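Local coordinates for FERM, ARHGEF and pleckstrin domain-containing protein 2 (PDB 6D2K) that activates the small GTPase RAC1 as a guanine nucleotide exchange factor, here represented by its FERM domain alone, and helps remodel the actin cytoskeleton, at residues Q133-D138 and R145-A150; F229-V234 and E279-F284; K242-K247 and N272-C277. All blocks are in the same frame, centred on the assembly; numbering follows the deposited sequence.

Interaction 1. Residues Q133-D138 and R145-A150; sequences QSEIGD and REHLKA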
loop_
_atom_site.group_PDB
_atom_site.type_symbol
_atom_site.label_atom_id
_atom_site.label_comp_id
_atom_site.label_asym_id
_atom_site.label_seq_id
_atom_site.Cartn_x
_atom_site.Cartn_y
_atom_site.Cartn_z
ATOM N N GLN A 133 -6.595 -20.879 -3.925
ATOM C CA GLN A 133 -7.602 -21.248 -4.920
ATOM C C GLN A 133 -7.402 -20.470 -6.228
ATOM O O GLN A 133 -7.495 -21.037 -7.324
ATOM C CB GLN A 133 -9.005 -21.055 -4.346
ATOM C CG GLN A 133 -10.155 -21.547 -5.241
ATOM C CD GLN A 133 -10.136 -23.050 -5.474
ATOM O OE1 GLN A 133 -9.655 -23.815 -4.642
ATOM N NE2 GLN A 133 -10.683 -23.481 -6.613
ATOM N N SER A 134 -7.064 -19.187 -6.121
ATOM C CA SER A 134 -6.847 -18.386 -7.322
ATOM C C SER A 134 -5.626 -18.837 -8.109
ATOM O O SER A 134 -5.649 -18.811 -9.338
ATOM C CB SER A 134 -6.703 -16.890 -6.988
ATOM O OG SER A 134 -5.440 -16.595 -6.417
ATOM N N GLU A 135 -4.563 -19.241 -7.415
ATOM C CA GLU A 135 -3.290 -19.463 -8.085
ATOM C C GLU A 135 -3.098 -20.901 -8.537
ATOM O O GLU A 135 -2.640 -21.145 -9.658
ATOM C CB GLU A 135 -2.122 -19.022 -7.195
ATOM C CG GLU A 135 -0.766 -19.140 -7.896
ATOM C CD GLU A 135 0.277 -18.210 -7.312
ATOM O OE1 GLU A 135 0.003 -16.998 -7.201
ATOM O OE2 GLU A 135 1.385 -18.686 -6.983
ATOM N N ILE A 136 -3.425 -21.851 -7.670
ATOM C CA ILE A 136 -3.207 -23.269 -8.012
ATOM C C ILE A 136 -4.501 -24.071 -8.159
ATOM O O ILE A 136 -4.463 -25.250 -8.507
ATOM C CB ILE A 136 -2.260 -23.996 -7.020
ATOM C CG1 ILE A 136 -2.871 -24.075 -5.617
ATOM C CG2 ILE A 136 -0.887 -23.346 -7.018
ATOM C CD1 ILE A 136 -2.004 -24.869 -4.634
ATOM N N GLY A 137 -5.648 -23.449 -7.892
ATOM C CA GLY A 137 -6.922 -24.118 -8.082
ATOM C C GLY A 137 -7.362 -25.026 -6.950
ATOM O O GLY A 137 -6.965 -24.844 -5.798
ATOM N N ASP A 138 -8.201 -26.012 -7.278
ATOM C CA ASP A 138 -8.804 -26.864 -6.258
ATOM C C ASP A 138 -7.776 -27.547 -5.381
ATOM O O ASP A 138 -6.706 -27.963 -5.836
ATOM C CB ASP A 138 -9.681 -27.950 -6.898
ATOM C CG ASP A 138 -10.944 -27.405 -7.518
ATOM O OD1 ASP A 138 -11.268 -26.208 -7.364
ATOM O OD2 ASP A 138 -11.643 -28.198 -8.187
ATOM N N ARG A 145 0.789 -28.549 -0.210
ATOM C CA ARG A 145 1.997 -28.603 0.610
ATOM C C ARG A 145 3.253 -28.270 -0.184
ATOM O O ARG A 145 4.124 -27.553 0.298
ATOM C CB ARG A 145 2.133 -29.963 1.299
ATOM C CG ARG A 145 1.024 -30.229 2.309
ATOM C CD ARG A 145 1.326 -31.427 3.193
ATOM N NE ARG A 145 0.312 -31.588 4.231
ATOM C CZ ARG A 145 0.375 -31.030 5.435
ATOM N NH1 ARG A 145 1.412 -30.273 5.766
ATOM N NH2 ARG A 145 -0.600 -31.238 6.312
ATOM N N GLU A 146 3.365 -28.787 -1.403
ATOM C CA GLU A 146 4.515 -28.444 -2.220
ATOM C C GLU A 146 4.518 -26.959 -2.578
ATOM O O GLU A 146 5.562 -26.309 -2.555
ATOM C CB GLU A 146 4.603 -29.328 -3.475
ATOM C CG GLU A 146 4.987 -30.768 -3.168
ATOM C CD GLU A 146 5.175 -31.626 -4.422
ATOM O OE1 GLU A 146 5.111 -31.091 -5.548
ATOM O OE2 GLU A 146 5.392 -32.846 -4.280
ATOM N N HIS A 147 3.348 -26.411 -2.880
ATOM C CA HIS A 147 3.277 -25.001 -3.242
ATOM C C HIS A 147 3.663 -24.114 -2.059
ATOM O O HIS A 147 4.398 -23.152 -2.219
ATOM C CB HIS A 147 1.879 -24.639 -3.721
ATOM C CG HIS A 147 1.725 -23.196 -4.072
ATOM N ND1 HIS A 147 2.037 -22.691 -5.316
ATOM C CD2 HIS A 147 1.286 -22.144 -3.338
ATOM C CE1 HIS A 147 1.794 -21.391 -5.336
ATOM N NE2 HIS A 147 1.339 -21.036 -4.147
ATOM N N LEU A 148 3.180 -24.473 -0.878
ATOM C CA LEU A 148 3.459 -23.704 0.337
ATOM C C LEU A 148 4.900 -23.853 0.805
ATOM O O LEU A 148 5.388 -23.040 1.588
ATOM C CB LEU A 148 2.485 -24.109 1.439
ATOM C CG LEU A 148 1.083 -23.538 1.197
ATOM C CD1 LEU A 148 0.051 -24.213 2.069
ATOM C CD2 LEU A 148 1.092 -22.028 1.419
ATOM N N LYS A 149 5.592 -24.884 0.339
ATOM C CA LYS A 149 7.017 -24.987 0.639
ATOM C C LYS A 149 7.847 -24.024 -0.200
ATOM O O LYS A 149 8.868 -23.505 0.258
ATOM C CB LYS A 149 7.519 -26.414 0.418
ATOM C CG LYS A 149 7.014 -27.403 1.446
ATOM C CD LYS A 149 7.634 -28.777 1.221
ATOM C CE LYS A 149 7.137 -29.777 2.244
ATOM N NZ LYS A 149 7.567 -31.161 1.905
ATOM N N ALA A 150 7.408 -23.791 -1.433
ATOM C CA ALA A 150 8.176 -22.981 -2.367
ATOM C C ALA A 150 7.669 -21.541 -2.468
ATOM O O ALA A 150 8.304 -20.707 -3.109
ATOM C CB ALA A 150 8.189 -23.641 -3.750
#
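The imidazole of His147 takes Ile136 over one face and Glu135 at its edge. CG2 of Ile136 lies 3.8 Å from the ring centroid, 28° off the ring normal and displaced toward the rim, so that it comes nearest to ND1, at 3.4 Å; this is a CH-pi contact. In the plane of the ring, OE2 of Glu135 approaches CE1 of His147 to 3.2 Å, with the carboxylate turned nearly perpendicular, 85° from the imidazole. The contact joins consecutive helices, 121-136 and 141-150, in the helical central domain of the FERM fold, across the short connection between them.

His147 reaches over because its CG is anti to the backbone N (chi1 178°), which carries the imidazole out from helix 141-150 to the end of the preceding helix. There CD1 of Ile136 adds a second, looser touch, 4.0 Å from CB of His147. The polar grip on the ring comes from elsewhere: NE2 is hydrogen-bonded to the hydroxyl of Tyr153, which, together with the aliphatic cover, limits rotation of the imidazole. The carboxylate at the CE1 edge might modestly favour a protonated ring, although Glu135 also faces Lys109 in a long, weak ion pair.

Gly137, with positive phi, is the first residue to leave helical backbone angles, and at its phi and psi a CB would be jammed against the carbonyl O of Ile136. The turn is tied back on itself by Gln133, whose NE2 donates to OD1 of Asp138 at 2.9 Å, almost in the amide plane and nearly along the C-O axis of the acceptor.

Interaction 2. Residues F229-V234 and E279-F284; sequences FNWSKV and EYHTFF
Trp231 lays a face of its indole against residues 279-284 of helix 267-284, where CB of His281 sits almost squarely over the six-membered ring, 3.7 Å from its centroid and 17° off the normal. This CH-pi contact is joined by an offset edge-to-face pairing: the His281 imidazole turns its edge to the same indole, with planes 68° apart and centroids separated by 5.1 Å. ND1 leads that edge, 3.4 Å from CE3 of Trp231. The imidazole is placed there by a CG anti to the backbone N (chi1 173°), which directs it along the indole toward the CE3 side. Farther along the benzo ring, CB of Tyr280 touches CZ2 of Trp231 at 3.9 Å, while the phenol leads away and its hydroxyl is hydrogen-bonded to the carbonyl O of Lys86 and to the N of Phe88.

The helix thus covers one face of the indole without a polar bond to it, and the one polar atom of the ring is satisfied on the sheet side: NE1 is hydrogen-bonded to the carbonyl O of Ser213. Trp231 itself opens a short 3-10 turn immediately after strand 224-230, an outermost strand of the sheet. In this PH-like C-terminal lobe of the FERM domain, the contact fastens the last turns of helix 267-284 to the end of that strand, with Val217 of strand 216-221 and Val212 of strand 207-213 also packing against Trp231.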
loop_
_atom_site.group_PDB
_atom_site.type_symbol
_atom_site.label_atom_id
_atom_site.label_comp_id
_atom_site.label_asym_id
_atom_site.label_seq_id
_atom_site.Cartn_x
_atom_site.Cartn_y
_atom_site.Cartn_z
ATOM N N PHE A 229 -9.736 11.367 12.277
ATOM C CA PHE A 229 -10.053 12.734 11.912
ATOM C C PHE A 229 -10.660 12.684 10.520
ATOM O O PHE A 229 -9.957 12.756 9.517
ATOM C CB PHE A 229 -8.805 13.623 11.977
ATOM C CG PHE A 229 -8.112 13.578 13.313
ATOM C CD1 PHE A 229 -8.811 13.850 14.474
ATOM C CD2 PHE A 229 -6.771 13.244 13.409
ATOM C CE1 PHE A 229 -8.186 13.787 15.704
ATOM C CE2 PHE A 229 -6.141 13.180 14.630
ATOM C CZ PHE A 229 -6.849 13.456 15.781
ATOM N N ASN A 230 -11.981 12.544 10.476
ATOM C CA ASN A 230 -12.694 12.417 9.215
ATOM C C ASN A 230 -12.467 13.613 8.317
ATOM O O ASN A 230 -12.371 14.746 8.791
ATOM C CB ASN A 230 -14.196 12.253 9.460
ATOM C CG ASN A 230 -14.508 11.153 10.445
ATOM O OD1 ASN A 230 -14.497 11.370 11.659
ATOM N ND2 ASN A 230 -14.793 9.960 9.932
ATOM N N TRP A 231 -12.411 13.375 7.014
ATOM C CA TRP A 231 -12.151 14.459 6.070
ATOM C C TRP A 231 -13.104 15.635 6.213
ATOM O O TRP A 231 -12.718 16.785 6.010
ATOM C CB TRP A 231 -12.153 13.936 4.629
ATOM C CG TRP A 231 -11.017 13.013 4.315
ATOM C CD1 TRP A 231 -11.101 11.707 3.909
ATOM C CD2 TRP A 231 -9.623 13.324 4.366
ATOM N NE1 TRP A 231 -9.842 11.186 3.714
ATOM C CE2 TRP A 231 -8.917 12.158 3.984
ATOM C CE3 TRP A 231 -8.899 14.468 4.707
ATOM C CZ2 TRP A 231 -7.526 12.117 3.931
ATOM C CZ3 TRP A 231 -7.522 14.421 4.656
ATOM C CH2 TRP A 231 -6.849 13.255 4.274
ATOM N N SER A 232 -14.351 15.349 6.571
ATOM C CA SER A 232 -15.347 16.401 6.697
ATOM C C SER A 232 -14.978 17.406 7.791
ATOM O O SER A 232 -15.436 18.547 7.764
ATOM C CB SER A 232 -16.740 15.808 6.950
ATOM O OG SER A 232 -16.790 15.124 8.189
ATOM N N LYS A 233 -14.132 16.989 8.734
ATOM C CA LYS A 233 -13.764 17.849 9.862
ATOM C C LYS A 233 -12.403 18.495 9.679
ATOM O O LYS A 233 -11.990 19.319 10.489
ATOM C CB LYS A 233 -13.760 17.052 11.164
ATOM C CG LYS A 233 -15.074 16.352 11.460
ATOM C CD LYS A 233 -14.951 15.453 12.678
ATOM C CE LYS A 233 -16.208 14.618 12.868
ATOM N NZ LYS A 233 -16.114 13.766 14.084
ATOM N N VAL A 234 -11.704 18.107 8.620
ATOM C CA VAL A 234 -10.357 18.602 8.371
ATOM C C VAL A 234 -10.408 19.830 7.476
ATOM O O VAL A 234 -10.864 19.759 6.338
ATOM C CB VAL A 234 -9.505 17.512 7.699
ATOM C CG1 VAL A 234 -8.135 18.063 7.294
ATOM C CG2 VAL A 234 -9.362 16.315 8.624
ATOM N N GLU A 279 -2.755 13.931 -0.931
ATOM C CA GLU A 279 -3.162 13.137 -2.084
ATOM C C GLU A 279 -4.415 12.289 -1.821
ATOM O O GLU A 279 -5.278 12.190 -2.692
ATOM C CB GLU A 279 -1.996 12.298 -2.599
ATOM C CG GLU A 279 -0.904 13.168 -3.222
ATOM C CD GLU A 279 0.272 12.370 -3.730
ATOM O OE1 GLU A 279 0.390 11.180 -3.383
ATOM O OE2 GLU A 279 1.085 12.945 -4.473
ATOM N N TYR A 280 -4.512 11.694 -0.633
ATOM C CA TYR A 280 -5.701 10.937 -0.236
ATOM C C TYR A 280 -6.945 11.811 -0.204
ATOM O O TYR A 280 -8.013 11.422 -0.715
ATOM C CB TYR A 280 -5.484 10.244 1.121
ATOM C CG TYR A 280 -5.246 8.752 1.002
ATOM C CD1 TYR A 280 -6.263 7.847 1.263
ATOM C CD2 TYR A 280 -4.010 8.254 0.618
ATOM C CE1 TYR A 280 -6.059 6.472 1.140
ATOM C CE2 TYR A 280 -3.795 6.870 0.498
ATOM C CZ TYR A 280 -4.826 5.997 0.768
ATOM O OH TYR A 280 -4.625 4.621 0.650
ATOM N N HIS A 281 -6.812 12.983 0.398
ATOM C CA HIS A 281 -7.934 13.893 0.437
ATOM C C HIS A 281 -8.404 14.226 -0.974
ATOM O O HIS A 281 -9.596 14.178 -1.254
ATOM C CB HIS A 281 -7.607 15.192 1.165
ATOM C CG HIS A 281 -8.717 16.188 1.060
ATOM N ND1 HIS A 281 -9.802 16.182 1.910
ATOM C CD2 HIS A 281 -8.953 17.160 0.149
ATOM C CE1 HIS A 281 -10.639 17.142 1.553
ATOM N NE2 HIS A 281 -10.145 17.751 0.490
ATOM N N THR A 282 -7.481 14.595 -1.856
ATOM C CA THR A 282 -7.829 14.934 -3.233
ATOM C C THR A 282 -8.484 13.752 -3.970
ATOM O O THR A 282 -9.447 13.926 -4.723
ATOM C CB THR A 282 -6.579 15.393 -4.026
ATOM O OG1 THR A 282 -6.023 16.559 -3.406
ATOM C CG2 THR A 282 -6.936 15.713 -5.469
ATOM N N PHE A 283 -7.959 12.552 -3.747
ATOM C CA PHE A 283 -8.473 11.361 -4.428
ATOM C C PHE A 283 -9.892 11.003 -3.999
ATOM O O PHE A 283 -10.735 10.653 -4.831
ATOM C CB PHE A 283 -7.539 10.163 -4.177
ATOM C CG PHE A 283 -7.793 8.983 -5.080
ATOM C CD1 PHE A 283 -7.259 8.946 -6.355
ATOM C CD2 PHE A 283 -8.543 7.896 -4.642
ATOM C CE1 PHE A 283 -7.472 7.857 -7.189
ATOM C CE2 PHE A 283 -8.761 6.792 -5.486
ATOM C CZ PHE A 283 -8.229 6.776 -6.745
ATOM N N PHE A 284 -10.154 11.083 -2.701
ATOM C CA PHE A 284 -11.389 10.542 -2.134
ATOM C C PHE A 284 -12.432 11.591 -1.786
ATOM O O PHE A 284 -13.551 11.246 -1.412
ATOM C CB PHE A 284 -11.086 9.689 -0.898
ATOM C CG PHE A 284 -10.489 8.353 -1.233
ATOM C CD1 PHE A 284 -11.248 7.406 -1.900
ATOM C CD2 PHE A 284 -9.180 8.045 -0.914
ATOM C CE1 PHE A 284 -10.719 6.178 -2.245
ATOM C CE2 PHE A 284 -8.647 6.812 -1.254
ATOM C CZ PHE A 284 -9.411 5.881 -1.921
#

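Interaction 3. Residues K242-K247 and N272-C277; sequences KRFLIK and NFWKIC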
loop_
_atom_site.group_PDB
_atom_site.type_symbol
_atom_site.label_atom_id
_atom_site.label_comp_id
_atom_site.label_asym_id
_atom_site.label_seq_id
_atom_site.Cartn_x
_atom_site.Cartn_y
_atom_site.Cartn_z
ATOM N N LYS A 242 9.724 19.079 11.324
ATOM C CA LYS A 242 9.274 17.760 11.789
ATOM C C LYS A 242 7.815 17.722 12.245
ATOM O O LYS A 242 7.322 16.651 12.621
ATOM C CB LYS A 242 10.144 17.248 12.941
ATOM C CG LYS A 242 11.606 17.072 12.572
ATOM C CD LYS A 242 12.346 16.285 13.643
ATOM C CE LYS A 242 12.319 16.974 14.984
ATOM N NZ LYS A 242 13.296 16.340 15.916
ATOM N N ARG A 243 7.146 18.872 12.229
ATOM C CA ARG A 243 5.794 19.011 12.777
ATOM C C ARG A 243 4.718 18.839 11.715
ATOM O O ARG A 243 4.737 19.536 10.701
ATOM C CB ARG A 243 5.627 20.409 13.415
ATOM C CG ARG A 243 6.519 20.658 14.616
ATOM C CD ARG A 243 6.650 22.163 14.919
ATOM N NE ARG A 243 5.358 22.837 14.961
ATOM C CZ ARG A 243 5.156 24.097 14.585
ATOM N NH1 ARG A 243 6.164 24.825 14.122
ATOM N NH2 ARG A 243 3.939 24.619 14.661
ATOM N N PHE A 244 3.778 17.925 11.967
ATOM C CA PHE A 244 2.603 17.743 11.113
ATOM C C PHE A 244 1.396 18.419 11.763
ATOM O O PHE A 244 1.105 18.168 12.927
ATOM C CB PHE A 244 2.333 16.244 10.923
ATOM C CG PHE A 244 1.109 15.941 10.109
ATOM C CD1 PHE A 244 1.045 16.272 8.764
ATOM C CD2 PHE A 244 0.026 15.308 10.691
ATOM C CE1 PHE A 244 -0.086 15.968 8.019
ATOM C CE2 PHE A 244 -1.111 15.011 9.959
ATOM C CZ PHE A 244 -1.165 15.346 8.624
ATOM N N LEU A 245 0.710 19.284 11.019
ATOM C CA LEU A 245 -0.363 20.112 11.577
ATOM C C LEU A 245 -1.717 19.810 10.940
ATOM O O LEU A 245 -1.864 19.893 9.726
ATOM C CB LEU A 245 -0.035 21.606 11.389
ATOM C CG LEU A 245 1.093 22.231 12.231
ATOM C CD1 LEU A 245 2.444 21.612 11.926
ATOM C CD2 LEU A 245 1.148 23.731 12.000
ATOM N N ILE A 246 -2.703 19.451 11.757
ATOM C CA ILE A 246 -4.050 19.230 11.245
ATOM C C ILE A 246 -4.966 20.314 11.783
ATOM O O ILE A 246 -5.153 20.406 12.995
ATOM C CB ILE A 246 -4.634 17.892 11.718
ATOM C CG1 ILE A 246 -3.672 16.741 11.476
ATOM C CG2 ILE A 246 -5.954 17.625 11.007
ATOM C CD1 ILE A 246 -4.183 15.405 11.986
ATOM N N LYS A 247 -5.527 21.131 10.894
ATOM C CA LYS A 247 -6.532 22.117 11.328
ATOM C C LYS A 247 -7.902 21.453 11.253
ATOM O O LYS A 247 -8.271 20.909 10.203
ATOM C CB LYS A 247 -6.479 23.368 10.454
ATOM C CG LYS A 247 -7.386 24.479 10.956
ATOM C CD LYS A 247 -7.327 25.684 10.042
ATOM C CE LYS A 247 -8.525 26.588 10.293
ATOM N NZ LYS A 247 -8.558 27.751 9.365
ATOM N N ASN A 272 6.720 13.686 3.702
ATOM C CA ASN A 272 6.161 12.548 2.990
ATOM C C ASN A 272 4.786 12.153 3.507
ATOM O O ASN A 272 3.926 11.785 2.719
ATOM C CB ASN A 272 7.115 11.367 3.055
ATOM C CG ASN A 272 8.326 11.562 2.182
ATOM O OD1 ASN A 272 8.310 12.378 1.258
ATOM N ND2 ASN A 272 9.385 10.808 2.460
ATOM N N PHE A 273 4.580 12.201 4.820
ATOM C CA PHE A 273 3.252 11.910 5.360
ATOM C C PHE A 273 2.247 12.985 4.960
ATOM O O PHE A 273 1.108 12.683 4.589
ATOM C CB PHE A 273 3.261 11.737 6.883
ATOM C CG PHE A 273 1.919 11.326 7.437
ATOM C CD1 PHE A 273 1.341 10.134 7.051
ATOM C CD2 PHE A 273 1.232 12.136 8.318
ATOM C CE1 PHE A 273 0.088 9.755 7.538
ATOM C CE2 PHE A 273 -0.011 11.755 8.814
ATOM C CZ PHE A 273 -0.582 10.562 8.416
ATOM N N TRP A 274 2.655 14.245 5.047
ATOM C CA TRP A 274 1.806 15.322 4.578
ATOM C C TRP A 274 1.385 15.100 3.127
ATOM O O TRP A 274 0.213 15.251 2.780
ATOM C CB TRP A 274 2.543 16.670 4.728
ATOM C CG TRP A 274 1.799 17.827 4.154
ATOM C CD1 TRP A 274 0.776 18.538 4.739
ATOM C CD2 TRP A 274 2.029 18.436 2.883
ATOM N NE1 TRP A 274 0.352 19.535 3.890
ATOM C CE2 TRP A 274 1.106 19.497 2.750
ATOM C CE3 TRP A 274 2.932 18.194 1.846
ATOM C CZ2 TRP A 274 1.052 20.302 1.622
ATOM C CZ3 TRP A 274 2.873 18.995 0.720
ATOM C CH2 TRP A 274 1.946 20.046 0.625
ATOM N N LYS A 275 2.343 14.747 2.279
ATOM C CA LYS A 275 2.058 14.562 0.852
ATOM C C LYS A 275 1.003 13.478 0.628
ATOM O O LYS A 275 0.065 13.680 -0.139
ATOM C CB LYS A 275 3.323 14.197 0.064
ATOM C CG LYS A 275 4.343 15.340 -0.143
ATOM C CD LYS A 275 5.484 14.881 -1.056
ATOM C CE LYS A 275 6.418 16.039 -1.397
ATOM N NZ LYS A 275 7.566 15.601 -2.238
ATOM N N ILE A 276 1.151 12.334 1.290
ATOM C CA ILE A 276 0.202 11.240 1.060
ATOM C C ILE A 276 -1.171 11.600 1.616
ATOM O O ILE A 276 -2.197 11.198 1.053
ATOM C CB ILE A 276 0.709 9.869 1.584
ATOM C CG1 ILE A 276 -0.199 8.724 1.078
ATOM C CG2 ILE A 276 0.735 9.838 3.088
ATOM C CD1 ILE A 276 -0.222 8.568 -0.429
ATOM N N CYS A 277 -1.211 12.374 2.699
ATOM C CA CYS A 277 -2.509 12.818 3.223
ATOM C C CYS A 277 -3.212 13.754 2.250
ATOM O O CYS A 277 -4.404 13.605 1.985
ATOM C CB CYS A 277 -2.376 13.513 4.571
ATOM S SG CYS A 277 -1.980 12.445 5.946
#
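Aromatic packing dominates where Phe244, on strand 243-247, meets helix 267-284, the C-terminal helix that covers the sheet of the PH-like lobe. Phe273 directs its edge onto the face of Phe244 in an edge-to-face pair, centroids 5.0 Å apart and planes at 66°. CD2 of Phe273 stands 3.9 Å above the centre of the Phe244 ring, and CE2 makes the closest touch, 3.6 Å to CE2 of Phe244. Each ring has its CG anti to the backbone N (chi1 177° in Phe244, -175° in Phe273), which stretches the two side chains toward one another across the gap between strand and helix.

A sulfur-aromatic contact adds to this pair. SG of Cys277, one turn on from Phe273, approaches CZ of Phe244 at 4.0 Å and stands obliquely to the ring.

Trp274 adds apolar contact: its CA and the edge of its indole, at CD1, meet CE1 of Phe244; its NE1 bonds to the carbonyl O of Leu237 on the adjoining strand. Leu210 of strand 207-213 and Leu264 of strand 259-264 also pack against Phe244. A serine in place of Phe244 would probably open a gap beneath the helix and leave the Phe273 edge without the ring face it meets. On the Trp274 side the fit is looser, CE1 of Phe244 lying 4.3 Å from CD1 of that indole.

How the interactions relate
Interactions 2 and 3 belong to the PH-like lobe and share helix 267-284, which rests on one sheet: interaction 3 uses an earlier part of the helix, interaction 2 its last turns. Both are buried and largely aromatic, their centres about 12 Å apart, and they abut where CH2 of Trp231 packs 3.4 Å from the carbonyl O of Cys277. Along the chain, interaction 3 is nested within the loop that interaction 2 closes. Interaction 1 stands apart, in the helical central domain, its centre about 40 Å from that of interaction 2 and on the opposite side of the chain's centre. It is a surface contact between two successive helices, where a carboxylate joins the ring packing.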